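Local coordinates for protein glucuronoarabinoxylan endo-1,4-beta-xylanase (Clostridium papyrosolvens, PDB 4FMV) that breaks internal beta-1,4 linkages of xylan, as the family 30 glycoside hydrolase part of a longer protein that also carries carbohydrate-binding and dockerin modules, at residues 112-117 with 155-160; 143-148 with 183-188; 151-154 with 160-163. All blocks are in the same frame, centred on the assembly; numbering follows the deposited sequence.

Contact 1 (112-117 with 155-160)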
# COMPACT_ATOMS: atom_id res chain seq x y z
N ASP A 112 4.09 -23.38 21.07
CA ASP A 112 4.43 -22.95 22.42
C ASP A 112 5.14 -21.60 22.46
O ASP A 112 5.47 -21.11 23.54
CB ASP A 112 5.21 -24.04 23.19
CG ASP A 112 6.56 -24.38 22.56
OD1 ASP A 112 6.97 -23.72 21.57
OD2 ASP A 112 7.22 -25.31 23.09
N LYS A 113 5.46 -21.06 21.28
CA LYS A 113 6.07 -19.73 21.11
C LYS A 113 5.12 -18.60 20.74
O LYS A 113 5.58 -17.49 20.45
CB LYS A 113 7.26 -19.76 20.13
CG LYS A 113 8.43 -20.65 20.57
CD LYS A 113 9.09 -20.18 21.87
CE LYS A 113 10.21 -21.13 22.32
NZ LYS A 113 11.05 -20.50 23.39
N TYR A 114 3.83 -18.86 20.65
CA TYR A 114 2.94 -17.80 20.16
C TYR A 114 2.97 -16.61 21.13
O TYR A 114 2.90 -15.45 20.70
CB TYR A 114 1.49 -18.30 19.99
CG TYR A 114 1.18 -19.02 18.69
CD1 TYR A 114 2.15 -19.76 18.02
CD2 TYR A 114 -0.11 -18.99 18.15
CE1 TYR A 114 1.84 -20.44 16.84
CE2 TYR A 114 -0.43 -19.64 16.98
CZ TYR A 114 0.55 -20.38 16.33
OH TYR A 114 0.21 -21.03 15.16
N THR A 115 3.05 -16.91 22.42
CA THR A 115 3.10 -15.86 23.46
C THR A 115 4.40 -15.05 23.34
O THR A 115 4.38 -13.82 23.29
CB THR A 115 2.98 -16.47 24.87
OG1 THR A 115 1.67 -17.04 25.00
CG2 THR A 115 3.18 -15.42 25.95
N GLU A 116 5.53 -15.76 23.25
CA GLU A 116 6.81 -15.10 23.06
C GLU A 116 6.81 -14.25 21.79
O GLU A 116 7.36 -13.13 21.76
CB GLU A 116 7.96 -16.12 23.05
CG GLU A 116 9.33 -15.46 23.34
CD GLU A 116 10.50 -16.44 23.30
OE1 GLU A 116 11.45 -16.22 22.52
OE2 GLU A 116 10.48 -17.42 24.07
N TYR A 117 6.18 -14.75 20.74
CA TYR A 117 6.16 -14.03 19.47
C TYR A 117 5.39 -12.71 19.58
O TYR A 117 5.81 -11.69 19.02
CB TYR A 117 5.59 -14.90 18.34
CG TYR A 117 5.65 -14.25 16.97
CD1 TYR A 117 6.86 -13.81 16.43
CD2 TYR A 117 4.51 -14.10 16.19
CE1 TYR A 117 6.93 -13.24 15.18
CE2 TYR A 117 4.57 -13.53 14.93
CZ TYR A 117 5.77 -13.10 14.44
OH TYR A 117 5.83 -12.52 13.18
N PRO A 155 -4.24 -21.08 7.44
CA PRO A 155 -5.31 -20.17 7.86
C PRO A 155 -5.71 -20.41 9.31
O PRO A 155 -6.04 -19.45 10.01
CB PRO A 155 -6.46 -20.55 6.92
CG PRO A 155 -5.73 -20.95 5.65
CD PRO A 155 -4.52 -21.70 6.14
N GLN A 156 -5.69 -21.66 9.76
CA GLN A 156 -6.10 -21.96 11.14
C GLN A 156 -5.06 -21.45 12.13
O GLN A 156 -5.40 -20.92 13.18
CB GLN A 156 -6.37 -23.47 11.34
CG GLN A 156 -6.78 -23.83 12.77
CD GLN A 156 -8.15 -23.30 13.13
OE1 GLN A 156 -9.10 -23.41 12.35
NE2 GLN A 156 -8.27 -22.71 14.32
N GLU A 157 -3.78 -21.62 11.81
CA GLU A 157 -2.73 -21.11 12.68
C GLU A 157 -2.84 -19.60 12.87
O GLU A 157 -2.75 -19.10 13.99
CB GLU A 157 -1.35 -21.49 12.13
CG GLU A 157 -0.95 -22.88 12.61
CD GLU A 157 0.03 -23.57 11.70
OE1 GLU A 157 0.43 -22.97 10.68
OE2 GLU A 157 0.37 -24.74 12.00
N MET A 158 -2.99 -18.88 11.76
CA MET A 158 -3.20 -17.43 11.78
C MET A 158 -4.43 -17.06 12.62
O MET A 158 -4.37 -16.12 13.42
CB MET A 158 -3.38 -16.90 10.36
CG MET A 158 -3.75 -15.41 10.27
SD MET A 158 -2.44 -14.29 10.80
CE MET A 158 -1.06 -14.84 9.79
N LEU A 159 -5.53 -17.81 12.45
CA LEU A 159 -6.73 -17.61 13.28
C LEU A 159 -6.42 -17.76 14.77
O LEU A 159 -6.80 -16.92 15.58
CB LEU A 159 -7.87 -18.57 12.88
CG LEU A 159 -9.14 -18.52 13.75
CD1 LEU A 159 -9.74 -17.12 13.80
CD2 LEU A 159 -10.20 -19.54 13.32
N ASN A 160 -5.70 -18.83 15.13
CA ASN A 160 -5.40 -19.09 16.54
C ASN A 160 -4.65 -17.90 17.18
O ASN A 160 -4.97 -17.47 18.29
CB ASN A 160 -4.58 -20.36 16.69
CG ASN A 160 -5.36 -21.61 16.36
OD1 ASN A 160 -6.60 -21.60 16.37
ND2 ASN A 160 -4.65 -22.70 16.08
O HOH W 1 -1.59 -22.70 16.34
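Tyr114 reaches from the start of helix 114-130 to the flank of helix 155-164, where Glu157 and Asn160 receive it. These helices belong to the outer layer of the (beta/alpha)8 barrel and follow its third and fourth strands, 82-86 and 137-139. Tyr114 sets out toward the second helix from its CB. With CG anti to its own carbonyl carbon (chi1 -83°), the ring is carried straight across. CB and CG serve as the stem and make no close contact with 155-160. Further out, Tyr114 CE2 lies 3.8 Å from the backbone Glu157 O and 4.2 Å from Asn160 CB. Both partners meet the ring obliquely. At the tip, Tyr114 OH sits 3.4 Å from Glu157 CB and equally far from Glu157 CG, so the hydroxyl rests against the aliphatic base of that side chain. The two side chains cross at about a right angle, and ring and carboxylate planes are 78° apart.

The Glu157 carboxylate is occupied elsewhere. OE2 is bonded to the hydroxyl of Tyr111, and OE1 accepts from the backbone N of Thr154. The second bond is one half of a capping box, since Thr154 is the N-cap residue of this helix. In return, Thr154 OG1 caps the backbone N of Glu157. Leu109 of strand 103-109 and Asn165 also touch the Tyr114 side chain.

The only polar link between the segments runs through a water, which lies 2.7 Å from Tyr114 OH. Within the helix, Gln156 NE2 donates to Asn160 OD1 over 2.9 Å, with an N-H...O angle of 146°. This bond restrains the rotation of the Asn160 amide. The other end of that amide, Asn160 ND2, donates to the water oxygen at 3.1 Å.

Contact 2 (143-148 with 183-188)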
# COMPACT_ATOMS: atom_id res chain seq x y z
N GLU A 143 3.18 -12.98 3.83
CA GLU A 143 2.89 -14.14 2.96
C GLU A 143 3.00 -15.48 3.67
O GLU A 143 3.80 -16.33 3.27
CB GLU A 143 3.78 -14.11 1.71
CG GLU A 143 3.60 -12.80 0.93
CD GLU A 143 4.27 -12.80 -0.42
OE1 GLU A 143 4.86 -13.82 -0.79
OE2 GLU A 143 4.20 -11.76 -1.11
N PRO A 144 2.17 -15.69 4.71
CA PRO A 144 2.17 -16.95 5.45
C PRO A 144 1.79 -18.09 4.53
O PRO A 144 2.04 -19.24 4.88
CB PRO A 144 1.04 -16.74 6.45
CG PRO A 144 0.10 -15.75 5.75
CD PRO A 144 1.10 -14.78 5.15
N ASP A 145 1.12 -17.77 3.42
CA ASP A 145 0.70 -18.78 2.42
C ASP A 145 1.60 -18.90 1.18
O ASP A 145 1.24 -19.62 0.25
CB ASP A 145 -0.76 -18.56 2.00
CG ASP A 145 -1.00 -17.17 1.45
OD1 ASP A 145 -0.05 -16.35 1.47
OD2 ASP A 145 -2.13 -16.89 0.99
N TYR A 146 2.69 -18.14 1.06
CA TYR A 146 3.71 -18.63 0.15
C TYR A 146 5.01 -18.53 0.92
O TYR A 146 5.86 -17.71 0.60
CB TYR A 146 3.70 -17.54 -0.93
CG TYR A 146 4.33 -17.84 -2.26
CD1 TYR A 146 3.66 -18.60 -3.21
CD2 TYR A 146 5.57 -17.32 -2.59
CE1 TYR A 146 4.21 -18.86 -4.43
CE2 TYR A 146 6.15 -17.59 -3.82
CZ TYR A 146 5.47 -18.35 -4.74
OH TYR A 146 6.02 -18.63 -5.97
N ALA A 147 5.26 -19.55 1.71
CA ALA A 147 6.33 -19.55 2.73
C ALA A 147 7.54 -20.41 2.53
O ALA A 147 8.25 -20.66 3.49
CB ALA A 147 5.81 -19.58 4.17
N GLN A 148 7.67 -21.04 1.37
CA GLN A 148 8.71 -22.06 1.21
C GLN A 148 10.07 -21.54 1.70
O GLN A 148 10.90 -22.30 2.19
CB GLN A 148 8.80 -22.51 -0.25
CG GLN A 148 9.76 -23.70 -0.43
CD GLN A 148 10.02 -24.01 -1.90
OE1 GLN A 148 11.18 -24.00 -2.36
NE2 GLN A 148 8.96 -24.29 -2.64
N LYS A 183 -8.55 -15.43 -0.27
CA LYS A 183 -9.54 -15.17 0.75
C LYS A 183 -9.56 -16.26 1.80
O LYS A 183 -10.06 -16.04 2.88
CB LYS A 183 -10.95 -14.99 0.14
CG LYS A 183 -11.00 -13.95 -1.00
CD LYS A 183 -10.27 -12.64 -0.66
CE LYS A 183 -10.39 -11.60 -1.80
NZ LYS A 183 -9.61 -12.00 -3.04
N ASN A 184 -9.03 -17.43 1.49
CA ASN A 184 -9.07 -18.50 2.48
C ASN A 184 -8.16 -18.16 3.66
O ASN A 184 -8.34 -18.65 4.78
CB ASN A 184 -8.77 -19.88 1.86
CG ASN A 184 -7.33 -20.02 1.38
OD1 ASN A 184 -6.61 -19.04 1.18
ND2 ASN A 184 -6.91 -21.26 1.18
N MET A 185 -7.18 -17.29 3.41
CA MET A 185 -6.25 -16.90 4.45
C MET A 185 -6.91 -15.91 5.44
O MET A 185 -6.58 -15.92 6.63
CB MET A 185 -5.00 -16.30 3.80
CG MET A 185 -3.76 -16.21 4.70
SD MET A 185 -3.12 -17.82 5.24
CE MET A 185 -2.94 -17.44 6.97
N SER A 186 -7.74 -14.98 4.93
CA SER A 186 -8.43 -14.01 5.79
C SER A 186 -9.86 -14.32 6.26
O SER A 186 -10.33 -13.74 7.27
CB SER A 186 -8.49 -12.67 5.07
OG SER A 186 -8.84 -12.83 3.70
N ASP A 187 -10.52 -15.26 5.60
CA ASP A 187 -11.92 -15.54 5.90
C ASP A 187 -12.08 -15.95 7.36
O ASP A 187 -13.04 -15.57 8.00
CB ASP A 187 -12.51 -16.63 4.99
CG ASP A 187 -12.94 -16.09 3.61
OD1 ASP A 187 -12.86 -14.86 3.37
OD2 ASP A 187 -13.37 -16.90 2.77
N PRO A 188 -11.16 -16.78 7.89
CA PRO A 188 -11.44 -17.20 9.27
C PRO A 188 -11.40 -16.03 10.26
O PRO A 188 -12.15 -16.04 11.24
CB PRO A 188 -10.33 -18.22 9.55
CG PRO A 188 -10.05 -18.83 8.21
CD PRO A 188 -10.14 -17.63 7.25
O HOH W 2 -3.94 -18.95 1.18
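Asp145 OD2 is held by two groups and is also 4.1 Å from Met185 CB, a plain van der Waals contact. A water donates to Asp145 OD2 at 2.7 Å, and the hydroxyl of Ser178 is its second partner. The other oxygen, OD1, is bonded to the backbone N of Phe179. The carboxylate is thus fixed to the end of strand 172-178 and the loop after it.

The residue belongs to a type I beta turn from Glu143 to Tyr146, closed by Tyr146 N donating to Glu143 O. This turn lies in the loop after strand 137-139, the fourth strand of the (beta/alpha)8 barrel. Helix 183-190, after the fifth strand, faces it.

Beside the carboxylate the packing is apolar. Met185 CG is anti to the backbone N (chi1 -163°), and bends at chi2 and chi3 bring the thioether against Pro144 and the CB of Asp145. Met185 CE is 3.7 Å from Pro144 CG. Met185 SD lies 3.9 Å from the same Pro144 CG and 4.1 Å from Asp145 CB. Pro155 and Met158 of helix 155-164 touch Met185 as well, and so does Pro176. The buried methionine therefore packs between the turn, a strand and a second helix.

The water also donates to Asn184 OD1 at 2.7 Å. With one hydrogen given to each side, it joins two oxygens, Asp145 OD2 and Asn184 OD1, neither of which could donate to the other if the carboxylate is ionised. The arrangement is consistent with that ionised state and with an Asn184 amide turned oxygen-first.

Contact 3 (151-154 with 160-163)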
# COMPACT_ATOMS: atom_id res chain seq x y z
N THR A 151 8.62 -18.42 7.06
CA THR A 151 7.72 -19.11 7.99
C THR A 151 6.25 -19.28 7.51
O THR A 151 5.56 -18.29 7.24
CB THR A 151 7.79 -18.37 9.35
OG1 THR A 151 9.16 -18.38 9.80
CG2 THR A 151 6.91 -19.01 10.41
N TRP A 152 5.78 -20.53 7.41
CA TRP A 152 4.38 -20.86 7.04
C TRP A 152 3.38 -20.72 8.19
O TRP A 152 3.69 -21.08 9.33
CB TRP A 152 4.27 -22.34 6.61
CG TRP A 152 4.91 -22.73 5.31
CD1 TRP A 152 6.13 -23.35 5.14
CD2 TRP A 152 4.35 -22.58 4.00
NE1 TRP A 152 6.36 -23.58 3.80
CE2 TRP A 152 5.28 -23.11 3.08
CE3 TRP A 152 3.14 -22.05 3.51
CZ2 TRP A 152 5.06 -23.12 1.70
CZ3 TRP A 152 2.92 -22.05 2.13
CH2 TRP A 152 3.88 -22.59 1.25
N TRP A 153 2.17 -20.24 7.89
CA TRP A 153 1.04 -20.34 8.80
C TRP A 153 -0.16 -20.79 7.99
O TRP A 153 -0.47 -20.18 6.98
CB TRP A 153 0.64 -18.97 9.38
CG TRP A 153 1.71 -18.20 10.10
CD1 TRP A 153 2.91 -17.82 9.60
CD2 TRP A 153 1.63 -17.68 11.42
NE1 TRP A 153 3.60 -17.09 10.55
CE2 TRP A 153 2.83 -16.99 11.67
CE3 TRP A 153 0.64 -17.73 12.43
CZ2 TRP A 153 3.09 -16.35 12.89
CZ3 TRP A 153 0.91 -17.10 13.64
CH2 TRP A 153 2.12 -16.42 13.86
N THR A 154 -0.84 -21.84 8.43
CA THR A 154 -2.11 -22.20 7.83
C THR A 154 -3.13 -21.13 8.19
O THR A 154 -2.91 -20.33 9.11
CB THR A 154 -2.61 -23.54 8.38
OG1 THR A 154 -2.86 -23.40 9.79
CG2 THR A 154 -1.56 -24.64 8.14
N ASN A 160 -5.70 -18.83 15.13
CA ASN A 160 -5.40 -19.09 16.54
C ASN A 160 -4.65 -17.90 17.18
O ASN A 160 -4.97 -17.47 18.29
CB ASN A 160 -4.58 -20.36 16.69
CG ASN A 160 -5.36 -21.61 16.36
OD1 ASN A 160 -6.60 -21.60 16.37
ND2 ASN A 160 -4.65 -22.70 16.08
N PHE A 161 -3.66 -17.38 16.47
CA PHE A 161 -2.88 -16.25 16.96
C PHE A 161 -3.74 -15.00 17.07
O PHE A 161 -3.70 -14.26 18.08
CB PHE A 161 -1.69 -15.99 16.04
CG PHE A 161 -0.75 -14.95 16.58
CD1 PHE A 161 0.29 -15.31 17.42
CD2 PHE A 161 -0.93 -13.62 16.28
CE1 PHE A 161 1.14 -14.35 17.93
CE2 PHE A 161 -0.09 -12.67 16.78
CZ PHE A 161 0.94 -13.04 17.62
N MET A 162 -4.51 -14.74 16.02
CA MET A 162 -5.45 -13.62 16.01
C MET A 162 -6.47 -13.66 17.16
O MET A 162 -6.79 -12.62 17.72
CB MET A 162 -6.15 -13.49 14.66
CG MET A 162 -5.24 -13.00 13.50
SD MET A 162 -4.42 -11.40 13.76
CE MET A 162 -5.82 -10.27 13.69
N LYS A 163 -7.00 -14.84 17.50
CA LYS A 163 -7.90 -14.91 18.68
C LYS A 163 -7.17 -14.80 20.02
O LYS A 163 -7.55 -13.99 20.87
CB LYS A 163 -8.77 -16.19 18.70
CG LYS A 163 -9.80 -16.27 17.59
CD LYS A 163 -10.64 -17.55 17.70
CE LYS A 163 -11.68 -17.45 18.82
NZ LYS A 163 -12.91 -18.30 18.54
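The lead-in to helix 155-164 folds back on the helix itself: Trp153, just before the N-cap residue Thr154, packs against Phe161 two turns further along. Trp153 CZ3 makes the closest approach, 3.7 Å from Phe161 CB, which lies at the edge of the indole near its plane. The same CZ3 is 4.0 Å from Phe161 CG, and Trp153 CH2 is 4.2 Å from Phe161 CD1. The two rings form an offset edge-to-face pair, with the indole edge directed at the phenyl face. The centroids of the indole six-membered ring and the Phe161 ring are 5.7 Å apart, and the planes stand at 87°.

In the (beta/alpha)8 barrel this helix links the fourth strand, 137-139, to the fifth, 172-178. Phe161 sets out toward 151-154 from its CB, and with CG anti to the backbone N (chi1 -173°) the phenyl ring stands across the indole edge. Its neighbour Met162 instead touches Val173 and Ala175 of strand 172-178. Leu109 and Val140 also touch Trp153. The indole nitrogen of the buried Trp153 has its partner elsewhere: NE1 is hydrogen-bonded to Gln141 OE1.

From the N terminus, contact 1 opens at 112-117 and closes at 155-160, spanning the rest of helix 114-130 and strands 137-139 and 151-152. Contact 2 opens inside that span at 143-148 and closes later at 183-188, so the two cross. Contact 3 is a short closure, 151-154 with 160-163, nested wholly within the loop of contact 2. It ends on the same helix as contact 1, shares Asn160 with it, and has its centre only about 5 Å away. Helix 155-164 is thus tied to helix 114-130 by contact 1 and to its own lead-in by contact 3, and also packs on helix 183-190. Contact 2 joins the loop after the fourth barrel strand to helix 183-190.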